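Local coordinates for protein TssK (Serratia sp. FS14, PDB 5Y0E) that probably serves as a trimeric baseplate component of the bacterial type VI secretion system, the contractile machine that delivers effectors into neighbouring cells, at residues E116-E130 and S141-L153. Sequence-based numbering, arbitrary orientation.
Sequences ESPEALARYLAYENE and SAALQFGRLRLRL
Strand 124-130 runs antiparallel to strand 142-149 as the two arms of a twisted beta hairpin, their axes 4.4 Å apart at closest approach and their N-to-C directions 144° apart, well short of the 180° of a straight antiparallel pair. Hydrogen-bonded pairs (Leu125 with Arg148, Tyr127 with Phe146, Asn129 with Leu144) alternate with non-hydrogen-bonded ones; Leu144 N donates to Asn129 O at 2.7 Å, and Asn129 N bonds back to Leu144 O. Past Leu149 the second strand breaks at an inverse gamma turn centred on Arg150, yet Arg150 N still reaches Arg123 O.

The side chain of Arg150 then carries the contact into the 116-123 loop. Bent at chi2 and chi3, it lays its guanidinium edge toward that loop: NE donates to Ala122 O at 2.8 Å, nearly straight at 166°, though from above the carbonyl plane. NH1 forms a salt bridge with Glu116 OE2 at 2.5 Å, on the syn lone pair, carboxylate and guanidinium lying nearly coplanar.

Along the strands, Tyr127 CG sits between its backbone N and carbonyl carbon (chi1 68°), which swings the ring over the neighbouring strand, where CE1 meets Phe146 CB at 3.5 Å. Asn129 CB borders the edge of the Phe146 ring at CE2, 3.6 Å away. On the other face Tyr124 lies alongside Leu149, CE1 to CD2 3.9 Å; the CD1 edge of its ring is turned to Arg148 N, with the Gly147 backbone close by. Gly147 also pairs with a strand of the second subunit, and Tyr124 packs on Tyr26 of that subunit.

Backbone bonds and aromatic packing thus hold a hairpin that carries the sheet across the subunit interface, while a buried arginine, its charge probably balanced by Glu116, ties the preceding loop to the hairpin's base.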
loop_
_atom_site.group_PDB
_atom_site.type_symbol
_atom_site.label_atom_id
_atom_site.label_comp_id
_atom_site.label_asym_id
_atom_site.label_seq_id
_atom_site.Cartn_x
_atom_site.Cartn_y
_atom_site.Cartn_z
ATOM N N GLU A 116 21.885 37.809 -18.102
ATOM C CA GLU A 116 22.465 36.636 -17.523
ATOM C C GLU A 116 23.828 36.979 -17.067
ATOM O O GLU A 116 24.557 37.718 -17.677
ATOM C CB GLU A 116 22.550 35.479 -18.509
ATOM C CG GLU A 116 21.738 34.231 -18.163
ATOM C CD GLU A 116 21.706 33.865 -16.692
ATOM O OE1 GLU A 116 22.751 33.770 -16.060
ATOM O OE2 GLU A 116 20.614 33.665 -16.163
ATOM N N SER A 117 24.161 36.412 -15.952
ATOM C CA SER A 117 25.437 36.617 -15.385
ATOM C C SER A 117 25.759 35.380 -14.577
ATOM O O SER A 117 24.894 34.630 -14.174
ATOM C CB SER A 117 25.389 37.870 -14.530
ATOM O OG SER A 117 26.604 38.134 -13.885
ATOM N N PRO A 118 27.032 35.157 -14.285
ATOM C CA PRO A 118 27.379 34.025 -13.439
ATOM C C PRO A 118 27.229 34.462 -11.985
ATOM O O PRO A 118 27.060 35.636 -11.700
ATOM C CB PRO A 118 28.842 33.841 -13.751
ATOM C CG PRO A 118 29.321 35.246 -13.918
ATOM C CD PRO A 118 28.187 36.031 -14.509
ATOM N N GLU A 119 27.197 33.533 -11.059
ATOM C CA GLU A 119 27.134 33.935 -9.666
ATOM C C GLU A 119 26.046 34.924 -9.215
ATOM O O GLU A 119 26.268 35.704 -8.317
ATOM C CB GLU A 119 28.453 34.590 -9.355
ATOM C CG GLU A 119 28.898 35.480 -10.489
ATOM C CD GLU A 119 28.755 36.936 -10.148
ATOM O OE1 GLU A 119 29.049 37.303 -9.005
ATOM O OE2 GLU A 119 28.361 37.719 -11.021
ATOM N N ALA A 120 24.878 34.897 -9.811
ATOM C CA ALA A 120 23.830 35.796 -9.423
ATOM C C ALA A 120 22.711 34.957 -8.882
ATOM O O ALA A 120 22.207 34.082 -9.542
ATOM C CB ALA A 120 23.370 36.612 -10.600
ATOM N N LEU A 121 22.329 35.234 -7.662
ATOM C CA LEU A 121 21.285 34.467 -7.043
ATOM C C LEU A 121 19.855 34.848 -7.318
ATOM O O LEU A 121 19.016 34.738 -6.460
ATOM C CB LEU A 121 21.520 34.459 -5.556
ATOM C CG LEU A 121 22.958 34.057 -5.338
ATOM C CD1 LEU A 121 23.347 34.365 -3.918
ATOM C CD2 LEU A 121 23.091 32.583 -5.619
ATOM N N ALA A 122 19.580 35.280 -8.524
ATOM C CA ALA A 122 18.240 35.624 -8.896
ATOM C C ALA A 122 17.518 34.378 -9.332
ATOM O O ALA A 122 18.091 33.518 -9.923
ATOM C CB ALA A 122 18.256 36.640 -10.005
ATOM N N ARG A 123 16.242 34.295 -9.043
ATOM C CA ARG A 123 15.493 33.133 -9.411
ATOM C C ARG A 123 14.985 33.206 -10.822
ATOM O O ARG A 123 14.730 32.206 -11.433
ATOM C CB ARG A 123 14.337 32.936 -8.453
ATOM C CG ARG A 123 14.750 32.334 -7.138
ATOM C CD ARG A 123 13.721 32.495 -6.051
ATOM N NE ARG A 123 12.528 31.753 -6.351
ATOM C CZ ARG A 123 12.287 30.522 -5.942
ATOM N NH1 ARG A 123 13.158 29.886 -5.212
ATOM N NH2 ARG A 123 11.165 29.934 -6.259
ATOM N N TYR A 124 14.867 34.398 -11.357
ATOM C CA TYR A 124 14.338 34.518 -12.684
ATOM C C TYR A 124 15.151 35.345 -13.637
ATOM O O TYR A 124 15.856 36.234 -13.246
ATOM C CB TYR A 124 12.940 35.102 -12.611
ATOM C CG TYR A 124 11.927 34.203 -11.973
ATOM C CD1 TYR A 124 11.226 33.310 -12.718
ATOM C CD2 TYR A 124 11.678 34.261 -10.628
ATOM C CE1 TYR A 124 10.308 32.488 -12.151
ATOM C CE2 TYR A 124 10.759 33.441 -10.049
ATOM C CZ TYR A 124 10.075 32.557 -10.823
ATOM O OH TYR A 124 9.156 31.733 -10.266
ATOM N N LEU A 125 15.038 35.014 -14.909
ATOM C CA LEU A 125 15.681 35.747 -15.964
ATOM C C LEU A 125 14.562 36.218 -16.843
ATOM O O LEU A 125 13.820 35.428 -17.359
ATOM C CB LEU A 125 16.598 34.870 -16.763
ATOM C CG LEU A 125 17.194 35.621 -17.927
ATOM C CD1 LEU A 125 18.211 36.610 -17.425
ATOM C CD2 LEU A 125 17.802 34.655 -18.907
ATOM N N ALA A 126 14.472 37.514 -17.043
ATOM C CA ALA A 126 13.377 38.091 -17.805
ATOM C C ALA A 126 13.641 37.979 -19.297
ATOM O O ALA A 126 14.768 38.156 -19.756
ATOM C CB ALA A 126 13.174 39.551 -17.420
ATOM N N TYR A 127 12.592 37.673 -20.051
ATOM C CA TYR A 127 12.669 37.584 -21.496
ATOM C C TYR A 127 11.380 38.129 -22.089
ATOM O O TYR A 127 10.353 38.225 -21.418
ATOM C CB TYR A 127 12.902 36.153 -21.961
ATOM C CG TYR A 127 11.747 35.211 -21.716
ATOM C CD1 TYR A 127 11.506 34.682 -20.460
ATOM C CD2 TYR A 127 10.923 34.822 -22.750
ATOM C CE1 TYR A 127 10.480 33.817 -20.245
ATOM C CE2 TYR A 127 9.891 33.957 -22.539
ATOM C CZ TYR A 127 9.673 33.458 -21.286
ATOM O OH TYR A 127 8.636 32.598 -21.084
ATOM N N GLU A 128 11.437 38.482 -23.361
ATOM C CA GLU A 128 10.324 39.158 -23.999
ATOM C C GLU A 128 9.540 38.187 -24.865
ATOM O O GLU A 128 10.120 37.333 -25.534
ATOM C CB GLU A 128 10.814 40.332 -24.841
ATOM C CG GLU A 128 9.764 41.395 -25.042
ATOM C CD GLU A 128 10.163 42.400 -26.091
ATOM O OE1 GLU A 128 9.434 42.528 -27.099
ATOM O OE2 GLU A 128 11.216 43.047 -25.909
ATOM N N ASN A 129 8.215 38.323 -24.843
ATOM C CA ASN A 129 7.338 37.519 -25.682
ATOM C C ASN A 129 6.036 38.276 -25.888
ATOM O O ASN A 129 5.663 39.130 -25.082
ATOM C CB ASN A 129 7.071 36.146 -25.064
ATOM C CG ASN A 129 6.891 35.070 -26.104
ATOM O OD1 ASN A 129 6.656 35.360 -27.276
ATOM N ND2 ASN A 129 7.007 33.821 -25.686
ATOM N N GLU A 130 5.342 37.964 -26.980
ATOM C CA GLU A 130 4.091 38.634 -27.294
ATOM C C GLU A 130 2.942 37.639 -27.365
ATOM O O GLU A 130 3.077 36.552 -27.929
ATOM C CB GLU A 130 4.183 39.424 -28.596
ATOM C CG GLU A 130 3.077 40.467 -28.659
ATOM C CD GLU A 130 3.047 41.323 -29.905
ATOM O OE1 GLU A 130 3.013 40.752 -31.013
ATOM O OE2 GLU A 130 3.016 42.570 -29.767
ATOM N N SER A 141 -2.446 41.554 -30.036
ATOM C CA SER A 141 -1.446 40.995 -29.146
ATOM C C SER A 141 -0.697 42.100 -28.422
ATOM O O SER A 141 -0.763 43.271 -28.785
ATOM C CB SER A 141 -0.480 40.123 -29.927
ATOM O OG SER A 141 -0.214 40.694 -31.191
ATOM N N ALA A 142 0.011 41.711 -27.374
ATOM C CA ALA A 142 0.740 42.648 -26.544
ATOM C C ALA A 142 2.042 42.006 -26.107
ATOM O O ALA A 142 2.097 40.800 -25.874
ATOM C CB ALA A 142 -0.082 43.071 -25.328
ATOM N N ALA A 143 3.092 42.810 -26.025
ATOM C CA ALA A 143 4.423 42.318 -25.724
ATOM C C ALA A 143 4.651 42.402 -24.225
ATOM O O ALA A 143 4.523 43.478 -23.644
ATOM C CB ALA A 143 5.472 43.137 -26.472
ATOM N N LEU A 144 4.980 41.277 -23.598
ATOM C CA LEU A 144 5.232 41.260 -22.165
ATOM C C LEU A 144 6.610 40.702 -21.860
ATOM O O LEU A 144 7.214 40.002 -22.665
ATOM C CB LEU A 144 4.184 40.434 -21.399
ATOM C CG LEU A 144 2.678 40.685 -21.596
ATOM C CD1 LEU A 144 1.884 40.075 -20.465
ATOM C CD2 LEU A 144 2.346 42.147 -21.714
ATOM N N GLN A 145 7.088 41.023 -20.677
ATOM C CA GLN A 145 8.276 40.405 -20.120
ATOM C C GLN A 145 7.866 39.282 -19.174
ATOM O O GLN A 145 7.224 39.524 -18.146
ATOM C CB GLN A 145 9.139 41.438 -19.405
ATOM C CG GLN A 145 10.333 41.816 -20.234
ATOM C CD GLN A 145 11.157 42.921 -19.639
ATOM O OE1 GLN A 145 10.684 43.694 -18.821
ATOM N NE2 GLN A 145 12.415 42.990 -20.037
ATOM N N PHE A 146 8.231 38.061 -19.534
ATOM C CA PHE A 146 8.000 36.898 -18.698
ATOM C C PHE A 146 9.234 36.576 -17.873
ATOM O O PHE A 146 10.313 37.116 -18.082
ATOM C CB PHE A 146 7.630 35.687 -19.536
ATOM C CG PHE A 146 6.304 35.790 -20.189
ATOM C CD1 PHE A 146 5.157 35.447 -19.507
ATOM C CD2 PHE A 146 6.199 36.206 -21.507
ATOM C CE1 PHE A 146 3.911 35.529 -20.133
ATOM C CE2 PHE A 146 4.967 36.289 -22.133
ATOM C CZ PHE A 146 3.819 35.949 -21.447
ATOM N N GLY A 147 9.052 35.671 -16.926
ATOM C CA GLY A 147 10.132 35.209 -16.067
ATOM C C GLY A 147 10.422 33.746 -16.329
ATOM O O GLY A 147 9.505 32.946 -16.507
ATOM N N ARG A 148 11.688 33.412 -16.323
ATOM C CA ARG A 148 12.120 32.077 -16.592
ATOM C C ARG A 148 13.011 31.646 -15.475
ATOM O O ARG A 148 13.903 32.360 -15.090
ATOM C CB ARG A 148 12.854 32.087 -17.902
ATOM C CG ARG A 148 13.646 30.858 -18.213
ATOM C CD ARG A 148 14.735 31.248 -19.173
ATOM N NE ARG A 148 15.696 30.193 -19.400
ATOM C CZ ARG A 148 16.237 29.954 -20.577
ATOM N NH1 ARG A 148 17.115 28.984 -20.719
ATOM N NH2 ARG A 148 15.902 30.695 -21.604
ATOM N N LEU A 149 12.734 30.463 -14.952
ATOM C CA LEU A 149 13.459 29.900 -13.827
ATOM C C LEU A 149 14.904 29.641 -14.107
ATOM O O LEU A 149 15.238 28.927 -15.013
ATOM C CB LEU A 149 12.836 28.588 -13.413
ATOM C CG LEU A 149 11.765 28.604 -12.351
ATOM C CD1 LEU A 149 11.359 27.186 -12.092
ATOM C CD2 LEU A 149 12.261 29.241 -11.091
ATOM N N ARG A 150 15.759 30.171 -13.260
ATOM C CA ARG A 150 17.179 30.010 -13.418
ATOM C C ARG A 150 17.721 28.738 -12.810
ATOM O O ARG A 150 18.459 28.753 -11.860
ATOM C CB ARG A 150 17.885 31.225 -12.872
ATOM C CG ARG A 150 17.326 32.491 -13.472
ATOM C CD ARG A 150 18.353 33.564 -13.643
ATOM N NE ARG A 150 19.215 33.631 -12.499
ATOM C CZ ARG A 150 20.525 33.552 -12.561
ATOM N NH1 ARG A 150 21.110 33.407 -13.705
ATOM N NH2 ARG A 150 21.243 33.616 -11.487
ATOM N N LEU A 151 17.342 27.632 -13.415
ATOM C CA LEU A 151 17.758 26.338 -13.003
ATOM C C LEU A 151 19.158 26.155 -13.488
ATOM O O LEU A 151 19.557 26.693 -14.484
ATOM C CB LEU A 151 16.860 25.291 -13.611
ATOM C CG LEU A 151 15.445 25.272 -13.110
ATOM C CD1 LEU A 151 14.701 24.183 -13.822
ATOM C CD2 LEU A 151 15.448 25.024 -11.633
ATOM N N ARG A 152 19.912 25.368 -12.774
ATOM C CA ARG A 152 21.264 25.186 -13.147
ATOM C C ARG A 152 21.853 23.859 -12.752
ATOM O O ARG A 152 21.645 23.394 -11.661
ATOM C CB ARG A 152 22.056 26.279 -12.470
ATOM C CG ARG A 152 23.539 26.130 -12.630
ATOM C CD ARG A 152 24.316 26.945 -11.644
ATOM N NE ARG A 152 24.209 28.336 -11.975
ATOM C CZ ARG A 152 25.060 29.245 -11.556
ATOM N NH1 ARG A 152 26.069 28.864 -10.799
ATOM N NH2 ARG A 152 24.896 30.514 -11.876
ATOM N N LEU A 153 22.581 23.222 -13.658
ATOM C CA LEU A 153 23.261 21.983 -13.352
ATOM C C LEU A 153 24.598 22.314 -12.749
ATOM O O LEU A 153 25.271 23.164 -13.257
ATOM C CB LEU A 153 23.458 21.186 -14.609
ATOM C CG LEU A 153 22.132 20.789 -15.179
ATOM C CD1 LEU A 153 22.236 20.619 -16.661
ATOM C CD2 LEU A 153 21.625 19.543 -14.519
#